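PDB 1VI0: fatty acid metabolism regulator protein from Bacillus subtilis, which represses transcription of genes for fatty acid transport and beta-oxidation, binding DNA as a homodimer until long-chain fatty acyl-CoA inhibits that binding. Local coordinates for residues L87-H92 / S184-L189; N101-T106 / T167-N172; E138-G143 / E147-R152. One frame throughout, in Å; residues are numbered along the deposited sequence.

Contact 1 (L87-H92 / S184-L189); sequences LVISKH and SVLELL
Ile89 makes every contact between helix segments 87-92 and 184-189, and makes all of them with one methyl group. Its CD1 lies 3.7 Å from Leu186 CA and 3.9 Å from Leu186 CB, so it rests on the CA and CB of Leu186 and not on that residue's branches. The same CD1 is 4.3 Å from CG1 of Val185 and 4.0 Å from CD1 of Leu189, which places the methyl among Val185 and Leu186 of one turn and Leu189 of the next. The torsions explain the reach: CG1 stands anti to the carbonyl carbon (chi1 -55°) and the chain is extended at the next bond (chi2 167°). Leu186 offers its CB, while its CG swings anti to the backbone N and its side chain also packs on Lys82, Leu85 and Ala86 of helix 81-97.

The axes of the two short segments approach to 10.0 Å and run roughly antiparallel at 142°; the closest CA atoms, those of Ile89 and Leu186, are 7.2 Å apart. This is helix packing inside the all-helical C-terminal domain of a TetR-family regulator, where helix 182-191 also faces the dimer partner: Leu188 and Leu189 pack on Met157 of the second subunit.

No hydrogen bond crosses between the segments, and two polar side chains have partners outside them. Glu187 forms a salt bridge through OE2 with Lys82. His92, about a turn on from Ile89, hydrogen-bonds Tyr128 through ND1 and touches the bound dodecyl-CoA, whereas the side chain of Ile89 is about 11 Å from that ligand.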
loop_
_atom_site.group_PDB
_atom_site.type_symbol
_atom_site.label_atom_id
_atom_site.label_comp_id
_atom_site.label_asym_id
_atom_site.label_seq_id
_atom_site.Cartn_x
_atom_site.Cartn_y
_atom_site.Cartn_z
ATOM N N LEU A 87 -14.027 -9.556 12.518
ATOM C CA LEU A 87 -14.462 -10.436 11.440
ATOM C C LEU A 87 -13.827 -10.008 10.121
ATOM O O LEU A 87 -13.258 -10.871 9.408
ATOM C CB LEU A 87 -15.973 -10.497 11.381
ATOM C CG LEU A 87 -16.520 -11.791 10.725
ATOM C CD1 LEU A 87 -15.722 -12.999 11.206
ATOM C CD2 LEU A 87 -17.976 -11.941 11.143
ATOM N N VAL A 88 -13.887 -8.711 9.830
ATOM C CA VAL A 88 -13.245 -8.220 8.622
ATOM C C VAL A 88 -11.774 -8.591 8.600
ATOM O O VAL A 88 -11.344 -9.116 7.564
ATOM C CB VAL A 88 -13.347 -6.658 8.511
ATOM C CG1 VAL A 88 -12.546 -6.225 7.330
ATOM C CG2 VAL A 88 -14.842 -6.325 8.300
ATOM N N ILE A 89 -11.022 -8.322 9.648
ATOM C CA ILE A 89 -9.588 -8.634 9.641
ATOM C C ILE A 89 -9.330 -10.126 9.428
ATOM O O ILE A 89 -8.514 -10.560 8.625
ATOM C CB ILE A 89 -8.879 -8.087 10.871
ATOM C CG1 ILE A 89 -9.132 -6.541 10.993
ATOM C CG2 ILE A 89 -7.416 -8.400 10.893
ATOM C CD1 ILE A 89 -8.742 -5.998 12.320
ATOM N N SER A 90 -10.019 -10.927 10.264
ATOM C CA SER A 90 -9.762 -12.381 10.161
ATOM C C SER A 90 -10.199 -12.937 8.821
ATOM O O SER A 90 -9.452 -13.740 8.230
ATOM C CB SER A 90 -10.437 -13.062 11.348
ATOM O OG SER A 90 -11.822 -13.069 11.241
ATOM N N LYS A 91 -11.294 -12.424 8.227
ATOM C CA LYS A 91 -11.740 -12.902 6.942
ATOM C C LYS A 91 -10.799 -12.441 5.813
ATOM O O LYS A 91 -10.507 -13.273 4.935
ATOM C CB LYS A 91 -13.205 -12.653 6.678
ATOM C CG LYS A 91 -14.094 -13.329 7.742
ATOM C CD LYS A 91 -14.361 -14.770 7.324
ATOM C CE LYS A 91 -14.139 -15.743 8.470
ATOM N NZ LYS A 91 -12.671 -15.935 8.752
ATOM N N HIS A 92 -10.310 -11.238 5.928
ATOM C CA HIS A 92 -9.347 -10.713 4.912
ATOM C C HIS A 92 -8.082 -11.585 4.924
ATOM O O HIS A 92 -7.611 -12.116 3.914
ATOM C CB HIS A 92 -9.093 -9.259 5.169
ATOM C CG HIS A 92 -8.224 -8.487 4.218
ATOM N ND1 HIS A 92 -8.464 -7.166 3.856
ATOM C CD2 HIS A 92 -7.075 -8.830 3.621
ATOM C CE1 HIS A 92 -7.447 -6.755 3.091
ATOM N NE2 HIS A 92 -6.590 -7.772 2.906
ATOM N N SER A 184 -4.308 -9.280 17.299
ATOM C CA SER A 184 -3.378 -8.287 17.728
ATOM C C SER A 184 -3.440 -7.031 16.828
ATOM O O SER A 184 -3.386 -5.931 17.333
ATOM C CB SER A 184 -1.934 -8.804 17.785
ATOM O OG SER A 184 -1.944 -9.812 18.830
ATOM N N VAL A 185 -3.812 -7.322 15.579
ATOM C CA VAL A 185 -3.976 -6.203 14.597
ATOM C C VAL A 185 -5.243 -5.417 15.004
ATOM O O VAL A 185 -5.159 -4.199 15.187
ATOM C CB VAL A 185 -4.122 -6.768 13.198
ATOM C CG1 VAL A 185 -4.452 -5.562 12.271
ATOM C CG2 VAL A 185 -2.765 -7.320 12.706
ATOM N N LEU A 186 -6.305 -6.165 15.242
ATOM C CA LEU A 186 -7.529 -5.520 15.816
ATOM C C LEU A 186 -7.239 -4.674 17.013
ATOM O O LEU A 186 -7.638 -3.473 17.091
ATOM C CB LEU A 186 -8.514 -6.660 16.200
ATOM C CG LEU A 186 -9.729 -6.143 16.973
ATOM C CD1 LEU A 186 -10.690 -5.347 16.056
ATOM C CD2 LEU A 186 -10.478 -7.336 17.547
ATOM N N GLU A 187 -6.535 -5.181 18.079
ATOM C CA GLU A 187 -6.278 -4.406 19.266
ATOM C C GLU A 187 -5.452 -3.147 19.028
ATOM O O GLU A 187 -5.659 -2.105 19.706
ATOM C CB GLU A 187 -5.688 -5.316 20.364
ATOM C CG GLU A 187 -6.720 -6.349 20.871
ATOM C CD GLU A 187 -7.933 -5.665 21.509
ATOM O OE1 GLU A 187 -7.849 -4.489 21.896
ATOM O OE2 GLU A 187 -8.974 -6.341 21.656
ATOM N N LEU A 188 -4.512 -3.193 18.092
ATOM C CA LEU A 188 -3.714 -2.052 17.711
ATOM C C LEU A 188 -4.651 -0.972 17.105
ATOM O O LEU A 188 -4.472 0.186 17.505
ATOM C CB LEU A 188 -2.654 -2.404 16.640
ATOM C CG LEU A 188 -1.396 -3.120 17.319
ATOM C CD1 LEU A 188 -0.607 -3.857 16.315
ATOM C CD2 LEU A 188 -0.624 -2.011 18.032
ATOM N N LEU A 189 -5.602 -1.340 16.272
ATOM C CA LEU A 189 -6.528 -0.360 15.656
ATOM C C LEU A 189 -7.490 0.206 16.701
ATOM O O LEU A 189 -7.760 1.421 16.719
ATOM C CB LEU A 189 -7.307 -1.032 14.511
ATOM C CG LEU A 189 -6.456 -1.426 13.258
ATOM C CD1 LEU A 189 -7.192 -2.317 12.330
ATOM C CD2 LEU A 189 -5.990 -0.134 12.563
#

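Contact 2 (N101-T106 / T167-N172)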
loop_
_atom_site.group_PDB
_atom_site.type_symbol
_atom_site.label_atom_id
_atom_site.label_comp_id
_atom_site.label_asym_id
_atom_site.label_seq_id
_atom_site.Cartn_x
_atom_site.Cartn_y
_atom_site.Cartn_z
ATOM N N ASN A 101 -1.295 -17.590 -4.612
ATOM C CA ASN A 101 -1.214 -16.797 -5.879
ATOM C C ASN A 101 -2.128 -15.603 -5.821
ATOM O O ASN A 101 -1.727 -14.494 -6.205
ATOM C CB ASN A 101 -1.508 -17.733 -7.038
ATOM C CG ASN A 101 -0.338 -18.677 -7.320
ATOM O OD1 ASN A 101 0.824 -18.396 -7.022
ATOM N ND2 ASN A 101 -0.652 -19.762 -8.001
ATOM N N LEU A 102 -3.336 -15.774 -5.273
ATOM C CA LEU A 102 -4.177 -14.591 -5.144
ATOM C C LEU A 102 -3.486 -13.516 -4.317
ATOM O O LEU A 102 -3.638 -12.330 -4.659
ATOM C CB LEU A 102 -5.514 -15.008 -4.508
ATOM C CG LEU A 102 -6.521 -13.855 -4.374
ATOM C CD1 LEU A 102 -6.785 -13.219 -5.743
ATOM C CD2 LEU A 102 -7.823 -14.311 -3.755
ATOM N N ALA A 103 -2.832 -13.846 -3.200
ATOM C CA ALA A 103 -2.131 -12.855 -2.392
ATOM C C ALA A 103 -1.043 -12.127 -3.156
ATOM O O ALA A 103 -0.847 -10.921 -2.974
ATOM C CB ALA A 103 -1.528 -13.533 -1.155
ATOM N N ILE A 104 -0.333 -12.805 -4.061
ATOM C CA ILE A 104 0.714 -12.170 -4.881
ATOM C C ILE A 104 0.000 -11.201 -5.853
ATOM O O ILE A 104 0.400 -10.057 -6.021
ATOM C CB ILE A 104 1.553 -13.184 -5.643
ATOM C CG1 ILE A 104 2.570 -13.867 -4.702
ATOM C CG2 ILE A 104 2.360 -12.453 -6.766
ATOM C CD1 ILE A 104 3.231 -15.097 -5.297
ATOM N N VAL A 105 -1.142 -11.653 -6.345
ATOM C CA VAL A 105 -1.936 -10.798 -7.256
ATOM C C VAL A 105 -2.414 -9.547 -6.541
ATOM O O VAL A 105 -2.116 -8.431 -6.990
ATOM C CB VAL A 105 -3.043 -11.562 -7.939
ATOM C CG1 VAL A 105 -4.042 -10.597 -8.651
ATOM C CG2 VAL A 105 -2.547 -12.586 -8.963
ATOM N N THR A 106 -3.019 -9.660 -5.341
ATOM C CA THR A 106 -3.565 -8.550 -4.614
ATOM C C THR A 106 -2.501 -7.609 -4.083
ATOM O O THR A 106 -2.719 -6.398 -4.122
ATOM C CB THR A 106 -4.549 -8.941 -3.500
ATOM O OG1 THR A 106 -3.807 -9.693 -2.510
ATOM C CG2 THR A 106 -5.699 -9.816 -4.019
ATOM N N THR A 167 0.997 -7.280 3.032
ATOM C CA THR A 167 2.208 -7.041 2.194
ATOM C C THR A 167 3.478 -7.491 2.884
ATOM O O THR A 167 4.320 -8.196 2.271
ATOM C CB THR A 167 2.232 -5.541 1.862
ATOM O OG1 THR A 167 1.191 -5.279 0.922
ATOM C CG2 THR A 167 3.582 -5.171 1.223
ATOM N N THR A 168 3.635 -7.264 4.157
ATOM C CA THR A 168 4.823 -7.673 4.911
ATOM C C THR A 168 4.913 -9.184 4.893
ATOM O O THR A 168 5.990 -9.729 4.546
ATOM C CB THR A 168 4.800 -7.034 6.294
ATOM O OG1 THR A 168 4.959 -5.588 6.166
ATOM C CG2 THR A 168 5.940 -7.566 7.146
ATOM N N TRP A 169 3.812 -9.878 5.119
ATOM C CA TRP A 169 3.789 -11.361 5.025
ATOM C C TRP A 169 4.068 -11.866 3.629
ATOM O O TRP A 169 4.933 -12.758 3.406
ATOM C CB TRP A 169 2.414 -11.747 5.514
ATOM C CG TRP A 169 1.994 -13.127 5.251
ATOM C CD1 TRP A 169 2.322 -14.239 5.979
ATOM C CD2 TRP A 169 1.080 -13.574 4.259
ATOM N NE1 TRP A 169 1.693 -15.333 5.509
ATOM C CE2 TRP A 169 0.885 -14.939 4.435
ATOM C CE3 TRP A 169 0.326 -12.874 3.253
ATOM C CZ2 TRP A 169 0.055 -15.694 3.628
ATOM C CZ3 TRP A 169 -0.477 -13.630 2.466
ATOM C CH2 TRP A 169 -0.644 -15.022 2.641
ATOM N N VAL A 170 3.527 -11.173 2.596
ATOM C CA VAL A 170 3.912 -11.578 1.208
ATOM C C VAL A 170 5.366 -11.367 0.956
ATOM O O VAL A 170 6.057 -12.245 0.334
ATOM C CB VAL A 170 3.029 -10.830 0.199
ATOM C CG1 VAL A 170 3.698 -10.894 -1.201
ATOM C CG2 VAL A 170 1.636 -11.345 0.118
HETATM N N MSE A 171 5.970 -10.298 1.437
HETATM C CA MSE A 171 7.370 -9.990 1.290
HETATM C C MSE A 171 8.280 -11.011 1.960
HETATM O O MSE A 171 9.403 -11.244 1.464
HETATM C CB MSE A 171 7.702 -8.573 1.770
HETATM C CG MSE A 171 8.625 -7.883 0.745
HETATM SE SE MSE A 171 7.551 -7.377 -0.796
HETATM C CE MSE A 171 7.211 -5.560 -0.257
ATOM N N ASN A 172 7.782 -11.695 2.979
ATOM C CA ASN A 172 8.475 -12.785 3.646
ATOM C C ASN A 172 8.069 -14.137 3.152
ATOM O O ASN A 172 7.901 -15.128 3.883
ATOM C CB ASN A 172 8.275 -12.621 5.175
ATOM C CG ASN A 172 9.076 -11.455 5.666
ATOM O OD1 ASN A 172 10.302 -11.597 5.912
ATOM N ND2 ASN A 172 8.464 -10.284 5.827
#
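Ala103 in helix 100-109 meets Trp169 and Val170 near the C-terminal end of helix 151-171, where Asn172 is the first residue to leave helical backbone angles. The side-chain contact centres on one methyl group. CB of Ala103 lies 3.8 Å from CZ3 of Trp169, at the six-membered end of the indole, and approaches the ring obliquely. Trp169 brings that ring across by setting CG anti to the backbone N (chi1 167°). On its other neighbour, Ala103 CB is 4.1 Å from CG2 of Val170, and this methyl also lies 4.0 Å from the Ala103 carbonyl O. The indole has further neighbours: Tyr176 packs edge-to-face with it, and Gln174 and Leu178 touch it.

Just past the contact, Asn172 folds back on the helix end. Its ND2 donates to Thr168 O at 2.8 Å (N-H...O 154°), from above the carbonyl plane, and its backbone N reaches the same oxygen, so two donors grip Thr168 O. Across the interface itself no hydrogen bond forms. The join rests on an alanine methyl set against the indole and a valine methyl, so dispersion and the exclusion of water from small apolar surfaces probably carry it.

Contact 3 (E138-G143 / E147-R152). With DCC (dodecyl-coa), chain C.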
loop_
_atom_site.group_PDB
_atom_site.type_symbol
_atom_site.label_atom_id
_atom_site.label_comp_id
_atom_site.label_asym_id
_atom_site.label_seq_id
_atom_site.Cartn_x
_atom_site.Cartn_y
_atom_site.Cartn_z
ATOM N N GLU A 138 -21.883 3.354 12.333
ATOM C CA GLU A 138 -22.794 2.653 13.288
ATOM C C GLU A 138 -22.194 2.821 14.682
ATOM O O GLU A 138 -22.851 3.064 15.672
ATOM C CB GLU A 138 -22.793 1.172 12.931
ATOM C CG GLU A 138 -23.646 0.786 11.763
ATOM C CD GLU A 138 -23.415 -0.619 11.274
ATOM O OE1 GLU A 138 -22.710 -1.381 11.982
ATOM O OE2 GLU A 138 -23.911 -0.979 10.184
ATOM N N GLY A 139 -20.859 2.597 14.756
ATOM C CA GLY A 139 -20.153 2.743 16.028
ATOM C C GLY A 139 -20.276 4.139 16.604
ATOM O O GLY A 139 -20.287 4.345 17.817
ATOM N N ILE A 140 -20.167 5.155 15.730
ATOM C CA ILE A 140 -20.323 6.531 16.133
ATOM C C ILE A 140 -21.720 6.770 16.723
ATOM O O ILE A 140 -21.822 7.229 17.851
ATOM C CB ILE A 140 -20.074 7.470 14.933
ATOM C CG1 ILE A 140 -18.585 7.486 14.619
ATOM C CG2 ILE A 140 -20.523 8.907 15.340
ATOM C CD1 ILE A 140 -18.185 7.955 13.254
ATOM N N GLN A 141 -22.774 6.332 16.086
ATOM C CA GLN A 141 -24.146 6.484 16.590
ATOM C C GLN A 141 -24.390 5.767 17.917
ATOM O O GLN A 141 -25.175 6.267 18.743
ATOM C CB GLN A 141 -25.117 6.051 15.500
ATOM C CG GLN A 141 -25.162 7.075 14.342
ATOM C CD GLN A 141 -26.027 6.615 13.211
ATOM O OE1 GLN A 141 -27.243 6.827 13.153
ATOM N NE2 GLN A 141 -25.407 5.835 12.322
ATOM N N SER A 142 -23.746 4.625 18.133
ATOM C CA SER A 142 -23.864 3.868 19.359
ATOM C C SER A 142 -22.922 4.331 20.452
ATOM O O SER A 142 -23.015 3.718 21.547
ATOM C CB SER A 142 -23.724 2.367 19.091
ATOM O OG SER A 142 -22.288 2.155 18.946
ATOM N N GLY A 143 -22.047 5.286 20.240
ATOM C CA GLY A 143 -21.146 5.804 21.288
ATOM C C GLY A 143 -19.970 4.869 21.505
ATOM O O GLY A 143 -19.164 5.075 22.454
ATOM N N GLU A 147 -14.871 10.112 20.087
ATOM C CA GLU A 147 -15.379 11.393 19.585
ATOM C C GLU A 147 -14.309 12.108 18.805
ATOM O O GLU A 147 -13.101 12.078 19.107
ATOM C CB GLU A 147 -15.900 12.246 20.728
ATOM C CG GLU A 147 -16.883 13.326 20.330
ATOM C CD GLU A 147 -16.839 14.544 21.233
ATOM O OE1 GLU A 147 -16.616 14.367 22.459
ATOM O OE2 GLU A 147 -17.045 15.684 20.724
ATOM N N GLY A 148 -14.696 12.761 17.711
ATOM C CA GLY A 148 -13.734 13.523 16.917
ATOM C C GLY A 148 -13.014 12.723 15.847
ATOM O O GLY A 148 -12.246 13.302 15.047
ATOM N N LEU A 149 -13.247 11.412 15.818
ATOM C CA LEU A 149 -12.625 10.559 14.800
ATOM C C LEU A 149 -13.214 10.871 13.415
ATOM O O LEU A 149 -14.425 11.144 13.273
ATOM C CB LEU A 149 -12.869 9.113 15.157
ATOM C CG LEU A 149 -12.535 8.086 14.078
ATOM C CD1 LEU A 149 -12.137 6.766 14.714
ATOM C CD2 LEU A 149 -13.748 7.858 13.160
ATOM N N ASP A 150 -12.347 11.035 12.433
ATOM C CA ASP A 150 -12.708 11.285 11.050
ATOM C C ASP A 150 -12.886 9.959 10.327
ATOM O O ASP A 150 -11.916 9.161 10.212
ATOM C CB ASP A 150 -11.662 12.127 10.324
ATOM C CG ASP A 150 -12.109 12.472 8.916
ATOM O OD1 ASP A 150 -11.733 11.773 7.949
ATOM O OD2 ASP A 150 -12.948 13.419 8.758
ATOM N N VAL A 151 -14.053 9.663 9.817
ATOM C CA VAL A 151 -14.360 8.422 9.152
ATOM C C VAL A 151 -13.423 8.105 8.005
ATOM O O VAL A 151 -12.958 6.962 7.902
ATOM C CB VAL A 151 -15.839 8.331 8.772
ATOM C CG1 VAL A 151 -16.108 7.089 7.944
ATOM C CG2 VAL A 151 -16.726 8.328 10.015
ATOM N N ARG A 152 -13.300 8.947 6.986
ATOM C CA ARG A 152 -12.354 8.657 5.889
ATOM C C ARG A 152 -10.958 8.345 6.427
ATOM O O ARG A 152 -10.366 7.340 5.987
ATOM C CB ARG A 152 -12.276 9.908 4.961
ATOM C CG ARG A 152 -13.629 9.972 4.157
ATOM C CD ARG A 152 -13.666 11.227 3.301
ATOM N NE ARG A 152 -13.539 12.457 4.068
ATOM C CZ ARG A 152 -13.656 13.699 3.603
ATOM N NH1 ARG A 152 -13.896 13.911 2.308
ATOM N NH2 ARG A 152 -13.518 14.745 4.404
HETATM C C2 DCC C . -9.876 14.655 3.427
HETATM C C4 DCC C . -10.315 13.168 1.802
HETATM C C5 DCC C . -9.725 12.126 2.481
HETATM C C6 DCC C . -9.147 12.477 3.722
HETATM C C8 DCC C . -10.465 11.307 0.677
HETATM C C10 DCC C . -9.966 -8.704 -1.582
HETATM C C11 DCC C . -9.851 -10.091 -2.238
HETATM C C12 DCC C . -10.084 -10.078 -3.746
HETATM N N9 DCC C . -10.773 12.646 0.627
HETATM N N7 DCC C . -9.806 10.957 1.753
HETATM N N3 DCC C . -10.441 14.443 2.227
HETATM N N1 DCC C . -9.276 13.730 4.207
HETATM N N6 DCC C . -8.507 11.566 4.456
HETATM C "C1'" DCC C . -11.611 13.392 -0.382
HETATM C "C2'" DCC C . -11.297 13.027 -1.849
HETATM O "O2'" DCC C . -10.384 14.051 -2.329
HETATM C "C3'" DCC C . -12.685 13.285 -2.525
HETATM O "O3'" DCC C . -12.917 14.738 -2.538
HETATM C "C4'" DCC C . -13.626 12.680 -1.408
HETATM O "O4'" DCC C . -12.934 12.872 -0.173
HETATM C "C5'" DCC C . -13.980 11.244 -1.717
HETATM O "O5'" DCC C . -12.820 10.410 -2.006
HETATM P P1 DCC C . -12.598 8.975 -1.352
HETATM O O11 DCC C . -11.376 8.417 -1.891
HETATM O O12 DCC C . -12.746 9.121 0.196
HETATM O O6 DCC C . -13.856 8.157 -1.749
HETATM P P2 DCC C . -13.929 7.759 -3.212
HETATM O O21 DCC C . -15.003 6.698 -3.271
HETATM O O22 DCC C . -14.033 8.964 -4.044
HETATM O O7 DCC C . -12.564 6.997 -3.649
HETATM C CPA DCC C . -12.464 5.536 -3.337
HETATM C CPB DCC C . -11.086 4.998 -3.821
HETATM C CP8 DCC C . -9.972 5.977 -3.407
HETATM C CP7 DCC C . -11.144 4.950 -5.343
HETATM C CP9 DCC C . -10.831 3.597 -3.396
HETATM O OP3 DCC C . -10.041 6.298 -2.057
HETATM C CP6 DCC C . -8.582 5.486 -3.759
HETATM O OP2 DCC C . -8.267 5.335 -4.932
HETATM N NP2 DCC C . -7.814 5.286 -2.724
HETATM C CP5 DCC C . -6.400 4.753 -2.901
HETATM C CP4 DCC C . -6.533 3.207 -2.606
HETATM C CP3 DCC C . -5.222 2.488 -2.972
HETATM O OP1 DCC C . -4.793 2.541 -4.124
HETATM N NP1 DCC C . -4.620 1.891 -1.996
HETATM C CP2 DCC C . -3.337 1.161 -2.087
HETATM C CP1 DCC C . -3.733 -0.259 -1.810
HETATM S S DCC C . -5.150 -0.927 -2.712
HETATM P P3 DCC C . -13.538 15.636 -3.717
HETATM O O31 DCC C . -13.027 15.131 -4.992
HETATM O O32 DCC C . -15.006 15.551 -3.663
HETATM O O33 DCC C . -13.038 17.010 -3.360
HETATM C CA1 DCC C . -4.350 -1.451 -4.250
HETATM C CA2 DCC C . -5.195 -2.501 -5.039
HETATM O OA1 DCC C . -3.248 -1.072 -4.574
HETATM C CA3 DCC C . -5.037 -3.926 -4.478
HETATM C CA4 DCC C . -6.244 -4.659 -4.022
HETATM C CA5 DCC C . -6.405 -4.745 -2.521
HETATM C CA6 DCC C . -6.983 -6.058 -2.023
HETATM C CA7 DCC C . -8.395 -5.988 -1.487
HETATM C CA8 DCC C . -8.768 -6.865 -0.346
HETATM C CA9 DCC C . -8.812 -8.371 -0.622
#
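The guanidinium of Arg152 carries the adenine of dodecyl-CoA over one face, with N3 of the base 3.4 Å above the plane and displaced toward the rim. CZ of Arg152 is 3.6 Å from that N3. From the same group, NH1 reaches the ribose ring oxygen O4' at 2.9 Å, but the N-H...O angle of 126° marks this hydrogen bond as weak. A bend at chi3 (-59°) lets the arginine chain run beside the ligand, with CD 3.9 Å from the phosphate oxygen O12.

One residue earlier, Val151 joins the two helices. Its CG2 meets CD1 of Ile140 at 3.6 Å, the two side chains crossing at a slant, and CD2 of Leu149 adds a looser contact with the same CD1 at 4.4 Å. Leu149 also packs on Ile193 of the second subunit.

The turn is shaped at both ends. Gly143 closes helix 115-141 in a Schellman motif, at positive phi, while Asp150 is the N-cap of helix 151-171, its OD1 accepting from Leu153 N. The arrangement is a short loop joining two helices, closed by a Schellman motif at one end and an N-cap at the other, and the first turn of helix 151-171 contributes Arg152 to the dodecyl-CoA pocket.

All three contacts lie in the helical C-terminal region. By first segment they follow in order along the chain; contact 3, a short-range turn, falls within the span bridged by contact 2, which in turn falls within that bridged by contact 1. Helix 151-171 joins contacts 2 and 3, supplying its end to the former and its start to the latter; their centres are about 31 Å apart, on opposite sides of the chain's centre. Contact 1 lies about 17 Å from contact 2 and about 18 Å from contact 3, centre to centre. His92, Thr106 and Arg152, one in each contact, belong to the dodecyl-CoA pocket; Lys175 and Glu164 of the second subunit also hydrogen-bond the ligand, consistent with a pocket beside the dimer interface.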